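Cyclohexadienyl dehydratase (Synthetic construct, PDB 5JOS) is a reconstructed ancestral enzyme of the periplasmic solute-binding protein fold that probably dehydrates prephenate and arogenate in phenylalanine biosynthesis. Local coordinates at residues F147-L152 with I157-N162. Numbering follows the deposited sequence.
Sequences FAREHL and ITVYEN. With BEZ (benzoic acid), chain C.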
loop_
_atom_site.group_PDB
_atom_site.type_symbol
_atom_site.label_atom_id
_atom_site.label_comp_id
_atom_site.label_asym_id
_atom_site.label_seq_id
_atom_site.Cartn_x
_atom_site.Cartn_y
_atom_site.Cartn_z
ATOM N N PHE A 147 -1.140 12.927 16.056
ATOM C CA PHE A 147 -2.293 12.052 15.893
ATOM C C PHE A 147 -2.853 11.669 17.291
ATOM O O PHE A 147 -4.083 11.626 17.549
ATOM C CB PHE A 147 -1.892 10.749 15.161
ATOM C CG PHE A 147 -3.022 9.824 14.961
ATOM C CD1 PHE A 147 -3.368 8.906 15.955
ATOM C CD2 PHE A 147 -3.762 9.854 13.772
ATOM C CE1 PHE A 147 -4.459 8.048 15.780
ATOM C CE2 PHE A 147 -4.848 9.002 13.614
ATOM C CZ PHE A 147 -5.174 8.086 14.598
ATOM N N ALA A 148 -1.944 11.354 18.203
ATOM C CA ALA A 148 -2.390 10.897 19.498
ATOM C C ALA A 148 -3.131 11.987 20.287
ATOM O O ALA A 148 -4.123 11.695 20.948
ATOM C CB ALA A 148 -1.231 10.374 20.312
ATOM N N ARG A 149 -2.608 13.211 20.212
ATOM C CA ARG A 149 -3.159 14.370 20.943
ATOM C C ARG A 149 -4.473 14.741 20.327
ATOM O O ARG A 149 -5.395 15.109 21.029
ATOM C CB ARG A 149 -2.171 15.552 21.002
ATOM C CG ARG A 149 -0.947 15.095 21.833
ATOM C CD ARG A 149 -0.149 16.221 22.382
ATOM N NE ARG A 149 1.057 15.766 23.058
ATOM C CZ ARG A 149 1.113 15.153 24.232
ATOM N NH1 ARG A 149 0.023 14.909 24.898
ATOM N NH2 ARG A 149 2.272 14.817 24.784
ATOM N N GLU A 150 -4.586 14.529 19.022
ATOM C CA GLU A 150 -5.824 14.827 18.370
ATOM C C GLU A 150 -6.881 13.759 18.597
ATOM O O GLU A 150 -7.970 14.111 18.948
ATOM C CB GLU A 150 -5.639 15.083 16.895
ATOM C CG GLU A 150 -6.978 15.233 16.162
ATOM C CD GLU A 150 -6.817 15.763 14.745
ATOM O OE1 GLU A 150 -5.664 16.049 14.342
ATOM O OE2 GLU A 150 -7.850 15.901 14.026
ATOM N N HIS A 151 -6.587 12.497 18.436
ATOM C CA HIS A 151 -7.642 11.508 18.316
ATOM C C HIS A 151 -7.590 10.561 19.426
ATOM O O HIS A 151 -8.438 9.698 19.524
ATOM C CB HIS A 151 -7.404 10.651 17.065
ATOM C CG HIS A 151 -7.423 11.428 15.794
ATOM N ND1 HIS A 151 -8.590 11.851 15.219
ATOM C CD2 HIS A 151 -6.420 11.895 15.009
ATOM C CE1 HIS A 151 -8.315 12.542 14.124
ATOM N NE2 HIS A 151 -7.001 12.577 13.974
ATOM N N LEU A 152 -6.572 10.636 20.259
ATOM C CA LEU A 152 -6.503 9.710 21.377
ATOM C C LEU A 152 -6.384 10.404 22.739
ATOM O O LEU A 152 -5.569 10.000 23.594
ATOM C CB LEU A 152 -5.349 8.752 21.186
ATOM C CG LEU A 152 -5.340 7.967 19.876
ATOM C CD1 LEU A 152 -3.996 7.241 19.764
ATOM C CD2 LEU A 152 -6.504 6.962 19.807
ATOM N N ILE A 157 -0.912 9.114 27.203
ATOM C CA ILE A 157 0.046 9.270 26.172
ATOM C C ILE A 157 1.383 9.555 26.853
ATOM O O ILE A 157 1.453 10.502 27.584
ATOM C CB ILE A 157 -0.297 10.516 25.368
ATOM C CG1 ILE A 157 -1.592 10.266 24.597
ATOM C CG2 ILE A 157 0.850 10.867 24.410
ATOM C CD1 ILE A 157 -2.061 11.415 23.730
ATOM N N THR A 158 2.412 8.799 26.542
ATOM C CA THR A 158 3.780 9.145 26.950
ATOM C C THR A 158 4.650 9.461 25.712
ATOM O O THR A 158 4.610 8.717 24.733
ATOM C CB THR A 158 4.422 7.965 27.651
ATOM O OG1 THR A 158 3.668 7.611 28.814
ATOM C CG2 THR A 158 5.818 8.297 28.094
ATOM N N VAL A 159 5.426 10.547 25.790
ATOM C CA VAL A 159 6.354 10.953 24.771
ATOM C C VAL A 159 7.738 10.408 25.102
ATOM O O VAL A 159 8.255 10.607 26.196
ATOM C CB VAL A 159 6.450 12.481 24.707
ATOM C CG1 VAL A 159 7.371 12.960 23.577
ATOM C CG2 VAL A 159 5.085 13.034 24.407
ATOM N N TYR A 160 8.329 9.711 24.150
ATOM C CA TYR A 160 9.649 9.137 24.297
ATOM C C TYR A 160 10.676 10.041 23.595
ATOM O O TYR A 160 10.745 11.282 23.872
ATOM C CB TYR A 160 9.656 7.685 23.802
ATOM C CG TYR A 160 8.809 6.785 24.688
ATOM C CD1 TYR A 160 7.435 6.862 24.636
ATOM C CD2 TYR A 160 9.362 5.854 25.550
ATOM C CE1 TYR A 160 6.638 6.090 25.466
ATOM C CE2 TYR A 160 8.550 5.009 26.360
ATOM C CZ TYR A 160 7.198 5.149 26.290
ATOM O OH TYR A 160 6.325 4.387 27.056
ATOM N N GLU A 161 11.577 9.439 22.824
ATOM C CA GLU A 161 12.502 10.205 21.953
ATOM C C GLU A 161 12.625 9.363 20.666
ATOM O O GLU A 161 12.346 8.138 20.722
ATOM C CB GLU A 161 13.846 10.441 22.572
ATOM C CG GLU A 161 13.920 11.408 23.765
ATOM C CD GLU A 161 13.564 12.844 23.459
ATOM O OE1 GLU A 161 13.637 13.278 22.270
ATOM O OE2 GLU A 161 13.224 13.556 24.453
ATOM N N ASN A 162 13.037 10.005 19.580
ATOM C CA ASN A 162 12.988 9.368 18.265
ATOM C C ASN A 162 13.906 8.131 18.301
ATOM O O ASN A 162 13.506 7.147 17.821
ATOM C CB ASN A 162 13.449 10.268 17.136
ATOM C CG ASN A 162 12.504 11.442 16.865
ATOM O OD1 ASN A 162 11.343 11.486 17.296
ATOM N ND2 ASN A 162 12.999 12.377 16.139
HETATM C C BEZ C . 16.775 11.914 18.224
HETATM O O1 BEZ C . 15.922 12.748 17.802
HETATM O O2 BEZ C . 16.536 10.812 18.838
HETATM C C1 BEZ C . 18.189 12.346 17.973
HETATM C C2 BEZ C . 19.251 11.470 18.123
HETATM C C3 BEZ C . 20.538 11.919 17.913
HETATM C C4 BEZ C . 20.784 13.234 17.580
HETATM C C5 BEZ C . 19.745 14.122 17.494
HETATM C C6 BEZ C . 18.451 13.667 17.657
#
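A148 and I157 mark the point where helix 147-151 packs against strand 157-159, their CA atoms 7.3 Å apart; the short axes approach to 10.0 Å and run nearly antiparallel at 158°, as expected where a helix turns back into the next strand of a beta-alpha-beta unit. Here that unit is strand 135-138, helix 143-151 and strand 156-159, the last an edge strand of its sheet within this chain. I157 makes the largest single contribution, 94 of the 218 Å² buried. Its CG1 stands anti to the carbonyl carbon (chi1 -68°) and chi2 is extended at -179°, which drives CD1 into the last helical turn. There I157 CD1 meets A148 CB at 3.7 Å. The same I157 CD1 lies 3.5 Å from A148 O and also touches L152 O. A148 O already accepts the helical bond from L152 N (2.8 Å), so the methyl packs on a carbonyl with its own partner. The second branch, I157 CG2, sits under one face of the R149 guanidinium, 4.2 Å from R149 NH1. R149 reaches along an extended chain from CG to NE, and its NH2 approaches V159 CG2 obliquely at 3.4 Å, the two side chains crossing at about a right angle. The charge itself is met by E145, one helical turn earlier, through a salt bridge to NE. With alanine in place of I157, both CD1 and CG2 go, which would probably leave a gap beside A148 CB and the carbonyls and strip the methyl from the R149 face. The contact is thus van der Waals packing of methyls on an alanine, two helix-end carbonyls and a guanidinium, with no polar bond between the segments.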